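Local coordinates for protein nucleoporin NUP159 (Saccharomyces cerevisiae, PDB 1XIP) that forms part of the nuclear pore complex and, through this N-terminal beta-propeller domain, tethers the helicase Dbp5 to the pore for mRNA export, at residues V140-V145 and Q163-F168; V242-K247 and I273-Y278. One frame throughout, in Å; residues are numbered along the deposited sequence.

Contact 1: residues V140-V145 and Q163-F168; sequences VILNSV and QNVTSF
The carbonyl oxygen of Val165 is held by a hydrogen bond from Asn146 ND2, and Leu142 CD1 also lies 3.7 Å from Val165 O. The two branches of Leu142 divide the work. CD1 also meets Val165 CB at 3.8 Å, while CD2 comes within 3.6 Å of Thr166 O, so one leucine follows the backbone through its turn. CG stands anti to the backbone N (chi1 177°), and the two methyls beyond it rest on the corner at Val165 and Thr166.

Further along, Phe168 packs against strand 138-143. Its CG sits between the backbone N and the carbonyl carbon (chi1 80°). The ring touches Val140 and Leu142, alternate residues of the strand. On one side of CZ, Val140 CG1 touches Phe168 CE1 at 3.5 Å; on the other, Leu142 CB packs on Phe168 CE2 at 3.6 Å. Between them Phe168 CZ approaches Val140 O to 3.4 Å, oblique to the ring. Leu148 of the neighbouring strand touches Val140, Val165 and Phe168 and closes the same apolar cluster. An alanine at Phe168 would probably open a gap against the strand, leaving Val140 CG1 without its aromatic neighbour and Leu142 CB covered on one side less.

A classic beta bulge sets Thr166 and Ser167 together opposite Leu178, and Ser167 OG bonds to Val219 N. Here the chain leaves the outermost strand of one four-stranded antiparallel sheet and enters the first strand of the next, the blade-to-blade step of a beta-propeller.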
ATOM      1  N   VAL A 140       7.126 -10.951  -5.206  1.00 26.43           N
ATOM      2  CA  VAL A 140       6.889 -10.429  -6.538  1.00 26.24           C
ATOM      3  C   VAL A 140       7.480  -9.035  -6.641  1.00 26.53           C
ATOM      4  O   VAL A 140       7.202  -8.183  -5.814  1.00 26.89           O
ATOM      5  CB  VAL A 140       5.409 -10.420  -6.917  1.00 26.04           C
ATOM      6  CG1 VAL A 140       5.258 -10.003  -8.383  1.00 26.75           C
ATOM      7  CG2 VAL A 140       4.790 -11.792  -6.700  1.00 25.04           C
ATOM      8  N   ILE A 141       8.295  -8.815  -7.666  1.00 26.53           N
ATOM      9  CA  ILE A 141       9.149  -7.642  -7.732  1.00 26.39           C
ATOM     10  C   ILE A 141       8.944  -6.872  -9.029  1.00 26.61           C
ATOM     11  O   ILE A 141       9.028  -7.441 -10.127  1.00 26.52           O
ATOM     12  CB  ILE A 141      10.641  -8.072  -7.573  1.00 26.31           C
ATOM     13  CG1 ILE A 141      10.905  -8.546  -6.143  1.00 25.95           C
ATOM     14  CG2 ILE A 141      11.578  -6.925  -7.922  1.00 26.03           C
ATOM     15  CD1 ILE A 141      12.137  -9.385  -5.973  1.00 25.95           C
ATOM     16  N   LEU A 142       8.666  -5.578  -8.906  1.00 26.62           N
ATOM     17  CA  LEU A 142       8.617  -4.720 -10.071  1.00 26.42           C
ATOM     18  C   LEU A 142       9.844  -3.827 -10.194  1.00 26.99           C
ATOM     19  O   LEU A 142      10.143  -3.016  -9.319  1.00 26.55           O
ATOM     20  CB  LEU A 142       7.337  -3.903 -10.127  1.00 26.20           C
ATOM     21  CG  LEU A 142       7.258  -2.916 -11.302  1.00 25.93           C
ATOM     22  CD1 LEU A 142       7.249  -3.628 -12.666  1.00 25.21           C
ATOM     23  CD2 LEU A 142       6.044  -2.053 -11.146  1.00 25.25           C
ATOM     24  N   ASN A 143      10.514  -3.994 -11.329  1.00 27.56           N
ATOM     25  CA  ASN A 143      11.773  -3.371 -11.686  1.00 28.23           C
ATOM     26  C   ASN A 143      11.683  -1.905 -12.114  1.00 28.62           C
ATOM     27  O   ASN A 143      10.622  -1.428 -12.551  1.00 28.61           O
ATOM     28  CB  ASN A 143      12.289  -4.126 -12.897  1.00 28.79           C
ATOM     29  CG  ASN A 143      13.722  -4.379 -12.836  1.00 29.82           C
ATOM     30  OD1 ASN A 143      14.503  -3.467 -12.628  1.00 32.91           O
ATOM     31  ND2 ASN A 143      14.109  -5.630 -13.028  1.00 32.14           N
ATOM     32  N   SER A 144      12.821  -1.213 -12.055  1.00 28.66           N
ATOM     33  CA  SER A 144      12.937   0.164 -12.548  1.00 28.42           C
ATOM     34  C   SER A 144      12.955   0.226 -14.070  1.00 28.30           C
ATOM     35  O   SER A 144      12.916   1.310 -14.663  1.00 27.90           O
ATOM     36  CB  SER A 144      14.193   0.832 -11.992  1.00 28.48           C
ATOM     37  OG  SER A 144      15.333   0.470 -12.752  1.00 28.52           O
ATOM     38  N   VAL A 145      13.012  -0.946 -14.691  1.00 28.39           N
ATOM     39  CA  VAL A 145      13.053  -1.069 -16.149  1.00 28.48           C
ATOM     40  C   VAL A 145      11.743  -1.711 -16.628  1.00 28.68           C
ATOM     41  O   VAL A 145      11.618  -2.146 -17.782  1.00 28.37           O
ATOM     42  CB  VAL A 145      14.332  -1.861 -16.607  1.00 28.26           C
ATOM     43  CG1 VAL A 145      14.109  -3.360 -16.588  1.00 27.71           C
ATOM     44  CG2 VAL A 145      14.827  -1.379 -17.970  1.00 29.17           C
ATOM     45  N   GLN A 163       6.382  -8.013 -18.652  1.00 33.86           N
ATOM     46  CA  GLN A 163       7.150  -6.843 -19.062  1.00 33.51           C
ATOM     47  C   GLN A 163       6.252  -5.641 -19.278  1.00 32.78           C
ATOM     48  O   GLN A 163       5.029  -5.788 -19.438  1.00 32.42           O
ATOM     49  CB  GLN A 163       7.889  -7.122 -20.358  1.00 33.96           C
ATOM     50  CG  GLN A 163       9.306  -7.585 -20.179  1.00 34.85           C
ATOM     51  CD  GLN A 163       9.609  -8.779 -21.038  1.00 35.34           C
ATOM     52  OE1 GLN A 163       9.682  -9.905 -20.538  1.00 36.17           O
ATOM     53  NE2 GLN A 163       9.765  -8.552 -22.338  1.00 34.35           N
ATOM     54  N   ASN A 164       6.872  -4.457 -19.296  1.00 31.77           N
ATOM     55  CA  ASN A 164       6.182  -3.197 -19.569  1.00 30.92           C
ATOM     56  C   ASN A 164       5.116  -2.843 -18.544  1.00 30.15           C
ATOM     57  O   ASN A 164       4.177  -2.107 -18.847  1.00 30.37           O
ATOM     58  CB  ASN A 164       5.569  -3.219 -20.970  1.00 31.29           C
ATOM     59  CG  ASN A 164       6.613  -3.249 -22.057  1.00 31.40           C
ATOM     60  OD1 ASN A 164       7.584  -2.489 -22.016  1.00 31.48           O
ATOM     61  ND2 ASN A 164       6.419  -4.121 -23.042  1.00 32.21           N
ATOM     62  N   VAL A 165       5.285  -3.373 -17.333  1.00 28.84           N
ATOM     63  CA  VAL A 165       4.361  -3.195 -16.229  1.00 27.46           C
ATOM     64  C   VAL A 165       4.708  -1.886 -15.530  1.00 26.92           C
ATOM     65  O   VAL A 165       5.890  -1.577 -15.376  1.00 27.08           O
ATOM     66  CB  VAL A 165       4.521  -4.371 -15.203  1.00 27.59           C
ATOM     67  CG1 VAL A 165       3.463  -4.308 -14.063  1.00 26.46           C
ATOM     68  CG2 VAL A 165       4.493  -5.715 -15.909  1.00 26.58           C
ATOM     69  N   THR A 166       3.697  -1.122 -15.104  1.00 25.62           N
ATOM     70  CA  THR A 166       3.951   0.088 -14.317  1.00 25.07           C
ATOM     71  C   THR A 166       3.387  -0.021 -12.906  1.00 24.48           C
ATOM     72  O   THR A 166       3.833   0.669 -12.000  1.00 23.88           O
ATOM     73  CB  THR A 166       3.436   1.370 -15.011  1.00 24.93           C
ATOM     74  OG1 THR A 166       2.046   1.243 -15.291  1.00 25.27           O
ATOM     75  CG2 THR A 166       4.062   1.526 -16.394  1.00 25.99           C
ATOM     76  N   SER A 167       2.401  -0.895 -12.747  1.00 23.88           N
ATOM     77  CA  SER A 167       1.862  -1.244 -11.453  1.00 23.35           C
ATOM     78  C   SER A 167       1.350  -2.673 -11.463  1.00 22.98           C
ATOM     79  O   SER A 167       0.827  -3.152 -12.454  1.00 23.17           O
ATOM     80  CB  SER A 167       0.721  -0.291 -11.057  1.00 23.45           C
ATOM     81  OG  SER A 167       0.428  -0.414  -9.667  1.00 22.63           O
ATOM     82  N   PHE A 168       1.489  -3.347 -10.341  1.00 22.85           N
ATOM     83  CA  PHE A 168       0.924  -4.675 -10.193  1.00 22.48           C
ATOM     84  C   PHE A 168       0.284  -4.818  -8.812  1.00 22.55           C
ATOM     85  O   PHE A 168       0.542  -4.028  -7.916  1.00 22.58           O
ATOM     86  CB  PHE A 168       1.997  -5.743 -10.421  1.00 22.04           C
ATOM     87  CG  PHE A 168       2.895  -5.974  -9.221  1.00 21.52           C
ATOM     88  CD1 PHE A 168       2.621  -7.003  -8.316  1.00 21.42           C
ATOM     89  CD2 PHE A 168       4.019  -5.176  -9.008  1.00 20.59           C
ATOM     90  CE1 PHE A 168       3.451  -7.228  -7.210  1.00 21.95           C
ATOM     91  CE2 PHE A 168       4.859  -5.393  -7.915  1.00 20.21           C
ATOM     92  CZ  PHE A 168       4.573  -6.418  -7.010  1.00 21.37           C
TER

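Contact 2: residues V242-K247 and I273-Y278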
ATOM      1  N   VAL A 242       5.804  20.526  -6.093  1.00 53.64           N
ATOM      2  CA  VAL A 242       4.964  19.405  -6.542  1.00 50.27           C
ATOM      3  C   VAL A 242       3.444  19.562  -6.362  1.00 47.71           C
ATOM      4  O   VAL A 242       2.949  19.983  -5.316  1.00 46.91           O
ATOM      5  CB  VAL A 242       5.448  18.042  -5.952  1.00 50.52           C
ATOM      6  CG1 VAL A 242       4.792  17.743  -4.596  1.00 50.51           C
ATOM      7  CG2 VAL A 242       5.205  16.910  -6.938  1.00 50.34           C
ATOM      8  N   SER A 243       2.732  19.209  -7.422  1.00 44.88           N
ATOM      9  CA  SER A 243       1.278  19.201  -7.467  1.00 42.35           C
ATOM     10  C   SER A 243       0.891  17.876  -8.133  1.00 40.55           C
ATOM     11  O   SER A 243       1.529  17.488  -9.111  1.00 40.50           O
ATOM     12  CB  SER A 243       0.790  20.384  -8.313  1.00 42.26           C
ATOM     13  OG  SER A 243      -0.620  20.488  -8.322  1.00 41.39           O
ATOM     14  N   TYR A 244      -0.112  17.170  -7.602  1.00 37.91           N
ATOM     15  CA  TYR A 244      -0.608  15.945  -8.268  1.00 35.38           C
ATOM     16  C   TYR A 244      -1.961  16.144  -8.942  1.00 34.26           C
ATOM     17  O   TYR A 244      -2.877  16.745  -8.365  1.00 33.99           O
ATOM     18  CB  TYR A 244      -0.671  14.743  -7.310  1.00 34.74           C
ATOM     19  CG  TYR A 244       0.659  14.375  -6.703  1.00 32.90           C
ATOM     20  CD1 TYR A 244       1.606  13.638  -7.428  1.00 31.65           C
ATOM     21  CD2 TYR A 244       0.981  14.769  -5.414  1.00 31.23           C
ATOM     22  CE1 TYR A 244       2.835  13.313  -6.878  1.00 30.12           C
ATOM     23  CE2 TYR A 244       2.209  14.459  -4.859  1.00 31.49           C
ATOM     24  CZ  TYR A 244       3.128  13.729  -5.592  1.00 31.01           C
ATOM     25  OH  TYR A 244       4.332  13.421  -5.021  1.00 31.39           O
ATOM     26  N   ASP A 245      -2.075  15.645 -10.166  1.00 32.61           N
ATOM     27  CA  ASP A 245      -3.347  15.599 -10.849  1.00 32.05           C
ATOM     28  C   ASP A 245      -3.669  14.153 -11.247  1.00 31.35           C
ATOM     29  O   ASP A 245      -2.992  13.560 -12.087  1.00 31.07           O
ATOM     30  CB  ASP A 245      -3.343  16.531 -12.065  1.00 32.33           C
ATOM     31  CG  ASP A 245      -4.635  16.449 -12.877  1.00 34.07           C
ATOM     32  OD1 ASP A 245      -5.742  16.412 -12.252  1.00 36.44           O
ATOM     33  OD2 ASP A 245      -4.639  16.398 -14.138  1.00 33.57           O
ATOM     34  N   GLN A 246      -4.706  13.585 -10.638  1.00 30.60           N
ATOM     35  CA  GLN A 246      -4.967  12.159 -10.795  1.00 29.77           C
ATOM     36  C   GLN A 246      -6.430  11.810 -11.031  1.00 29.33           C
ATOM     37  O   GLN A 246      -7.323  12.436 -10.464  1.00 29.67           O
ATOM     38  CB  GLN A 246      -4.467  11.417  -9.562  1.00 29.42           C
ATOM     39  CG  GLN A 246      -2.989  11.151  -9.575  1.00 28.78           C
ATOM     40  CD  GLN A 246      -2.480  10.694  -8.234  1.00 27.73           C
ATOM     41  OE1 GLN A 246      -3.258  10.262  -7.401  1.00 28.82           O
ATOM     42  NE2 GLN A 246      -1.172  10.795  -8.016  1.00 27.41           N
ATOM     43  N   LYS A 247      -6.670  10.785 -11.838  1.00 28.85           N
ATOM     44  CA  LYS A 247      -8.013  10.258 -12.004  1.00 28.82           C
ATOM     45  C   LYS A 247      -8.122   8.818 -11.540  1.00 28.91           C
ATOM     46  O   LYS A 247      -7.325   7.973 -11.936  1.00 28.43           O
ATOM     47  CB  LYS A 247      -8.451  10.385 -13.454  1.00 28.88           C
ATOM     48  CG  LYS A 247      -8.830  11.792 -13.828  1.00 28.79           C
ATOM     49  CD  LYS A 247      -9.467  11.849 -15.186  1.00 29.16           C
ATOM     50  CE  LYS A 247      -9.958  13.241 -15.493  1.00 29.14           C
ATOM     51  NZ  LYS A 247     -11.218  13.529 -14.759  1.00 29.91           N
ATOM     52  N   ILE A 273       4.572  16.443  -0.901  1.00 27.77           N
ATOM     53  CA  ILE A 273       5.900  15.835  -0.894  1.00 26.90           C
ATOM     54  C   ILE A 273       6.039  14.995  -2.158  1.00 26.12           C
ATOM     55  O   ILE A 273       5.073  14.379  -2.605  1.00 26.22           O
ATOM     56  CB  ILE A 273       6.118  14.934   0.378  1.00 27.00           C
ATOM     57  CG1 ILE A 273       5.687  15.628   1.694  1.00 26.75           C
ATOM     58  CG2 ILE A 273       7.570  14.429   0.465  1.00 27.58           C
ATOM     59  CD1 ILE A 273       6.069  17.097   1.854  1.00 24.94           C
ATOM     60  N   VAL A 274       7.235  14.986  -2.737  1.00 25.32           N
ATOM     61  CA  VAL A 274       7.541  14.121  -3.878  1.00 24.33           C
ATOM     62  C   VAL A 274       7.475  12.679  -3.455  1.00 23.72           C
ATOM     63  O   VAL A 274       8.237  12.227  -2.610  1.00 23.72           O
ATOM     64  CB  VAL A 274       8.940  14.386  -4.474  1.00 24.47           C
ATOM     65  CG1 VAL A 274       9.236  13.388  -5.612  1.00 24.02           C
ATOM     66  CG2 VAL A 274       9.045  15.812  -4.965  1.00 23.84           C
ATOM     67  N   ARG A 275       6.552  11.961  -4.066  1.00 23.62           N
ATOM     68  CA  ARG A 275       6.316  10.565  -3.767  1.00 22.95           C
ATOM     69  C   ARG A 275       6.092   9.806  -5.031  1.00 22.62           C
ATOM     70  O   ARG A 275       5.500  10.326  -5.977  1.00 22.78           O
ATOM     71  CB  ARG A 275       5.105  10.418  -2.857  1.00 22.39           C
ATOM     72  CG  ARG A 275       5.373  10.914  -1.476  1.00 22.05           C
ATOM     73  CD  ARG A 275       6.358  10.060  -0.733  1.00 21.39           C
ATOM     74  NE  ARG A 275       5.657   9.352   0.321  1.00 22.36           N
ATOM     75  CZ  ARG A 275       5.380   8.068   0.320  1.00 21.01           C
ATOM     76  NH1 ARG A 275       5.767   7.280  -0.672  1.00 24.30           N
ATOM     77  NH2 ARG A 275       4.738   7.561   1.332  1.00 20.38           N
ATOM     78  N   PHE A 276       6.597   8.584  -5.050  1.00 22.59           N
ATOM     79  CA  PHE A 276       6.236   7.617  -6.057  1.00 23.00           C
ATOM     80  C   PHE A 276       4.800   7.167  -5.785  1.00 23.78           C
ATOM     81  O   PHE A 276       4.459   6.854  -4.649  1.00 24.23           O
ATOM     82  CB  PHE A 276       7.191   6.431  -5.995  1.00 22.75           C
ATOM     83  CG  PHE A 276       7.009   5.444  -7.102  1.00 22.25           C
ATOM     84  CD1 PHE A 276       7.641   5.632  -8.325  1.00 23.30           C
ATOM     85  CD2 PHE A 276       6.199   4.331  -6.930  1.00 21.41           C
ATOM     86  CE1 PHE A 276       7.467   4.708  -9.368  1.00 24.28           C
ATOM     87  CE2 PHE A 276       6.010   3.409  -7.955  1.00 23.27           C
ATOM     88  CZ  PHE A 276       6.649   3.589  -9.180  1.00 23.30           C
ATOM     89  N   PRO A 277       3.959   7.178  -6.816  1.00 24.37           N
ATOM     90  CA  PRO A 277       2.556   6.734  -6.724  1.00 24.44           C
ATOM     91  C   PRO A 277       2.357   5.317  -6.249  1.00 24.15           C
ATOM     92  O   PRO A 277       2.849   4.390  -6.882  1.00 25.40           O
ATOM     93  CB  PRO A 277       2.076   6.844  -8.160  1.00 24.24           C
ATOM     94  CG  PRO A 277       2.847   8.002  -8.663  1.00 25.91           C
ATOM     95  CD  PRO A 277       4.267   7.719  -8.150  1.00 24.90           C
ATOM     96  N   TYR A 278       1.628   5.150  -5.150  1.00 23.39           N
ATOM     97  CA  TYR A 278       1.310   3.830  -4.629  1.00 22.46           C
ATOM     98  C   TYR A 278       0.046   3.888  -3.781  1.00 22.40           C
ATOM     99  O   TYR A 278      -0.162   4.828  -3.014  1.00 22.10           O
ATOM    100  CB  TYR A 278       2.492   3.232  -3.842  1.00 22.10           C
ATOM    101  CG  TYR A 278       2.161   1.898  -3.212  1.00 21.41           C
ATOM    102  CD1 TYR A 278       2.030   0.748  -3.993  1.00 21.34           C
ATOM    103  CD2 TYR A 278       1.958   1.793  -1.831  1.00 20.90           C
ATOM    104  CE1 TYR A 278       1.689  -0.469  -3.419  1.00 23.64           C
ATOM    105  CE2 TYR A 278       1.614   0.595  -1.244  1.00 21.70           C
ATOM    106  CZ  TYR A 278       1.472  -0.537  -2.038  1.00 25.07           C
ATOM    107  OH  TYR A 278       1.129  -1.739  -1.453  1.00 27.57           O
TER
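Tyr244 reaches out from the chain leading into strand 246-254 and drives its hydroxyl into the backbone of residues 273-275, part of the loop between strands 257-263 and 279-284 of the beta-propeller. Its CG lies anti to the carbonyl carbon (chi1 -60°), and the phenol extends toward the 273-275 backbone with Ile273 O at the ring edge, near the plane of the ring. Tyr244 OH gives its hydrogen to Ile273 O at 2.7 Å; it approaches at 136° to the C=O bond and is tilted only 16° from the carbonyl plane. One hydroxyl ties two peptide groups of the loop, as donor to one and acceptor from the other, and Cys301 packs against the tyrosine from a further loop.

Val242 lies beside this polar link. Its CG1 sits over the Ile273 carbonyl, 3.9 Å from Ile273 C, while its CB is a loose 4.3 Å from Val274 CG2. Of the Arg275 side chain it is CB that comes near, 3.8 Å from Tyr244 OH; beyond it the chain bends off from the tyrosine. The bond that the hydroxyl accepts is somewhat bent: Arg275 N meets Tyr244 OH at 2.8 Å with an N-H...O angle of 142°.

In the fold
Both contacts are buried, contact 1 more completely; contact 2 has partly exposed Val242 and Val274. Their centres are 18 Å apart and their nearest atoms about 5 Å, without touching. Contact 1 is the apolar one: it joins the second strand of a sheet to the corner where that sheet hands over to the next. Contact 2 joins loop to loop, and there a tyrosine hydroxyl bonds to two main-chain groups of the loop, with some apolar packing from Val242 beside it. Neighbours link the two sites. Phe276 of contact 2 stacks on Phe130, whose backbone bonds to Leu142, and strand 215-221 meets Ser167 through Val219 and Gln246 and Pro277 through Leu217.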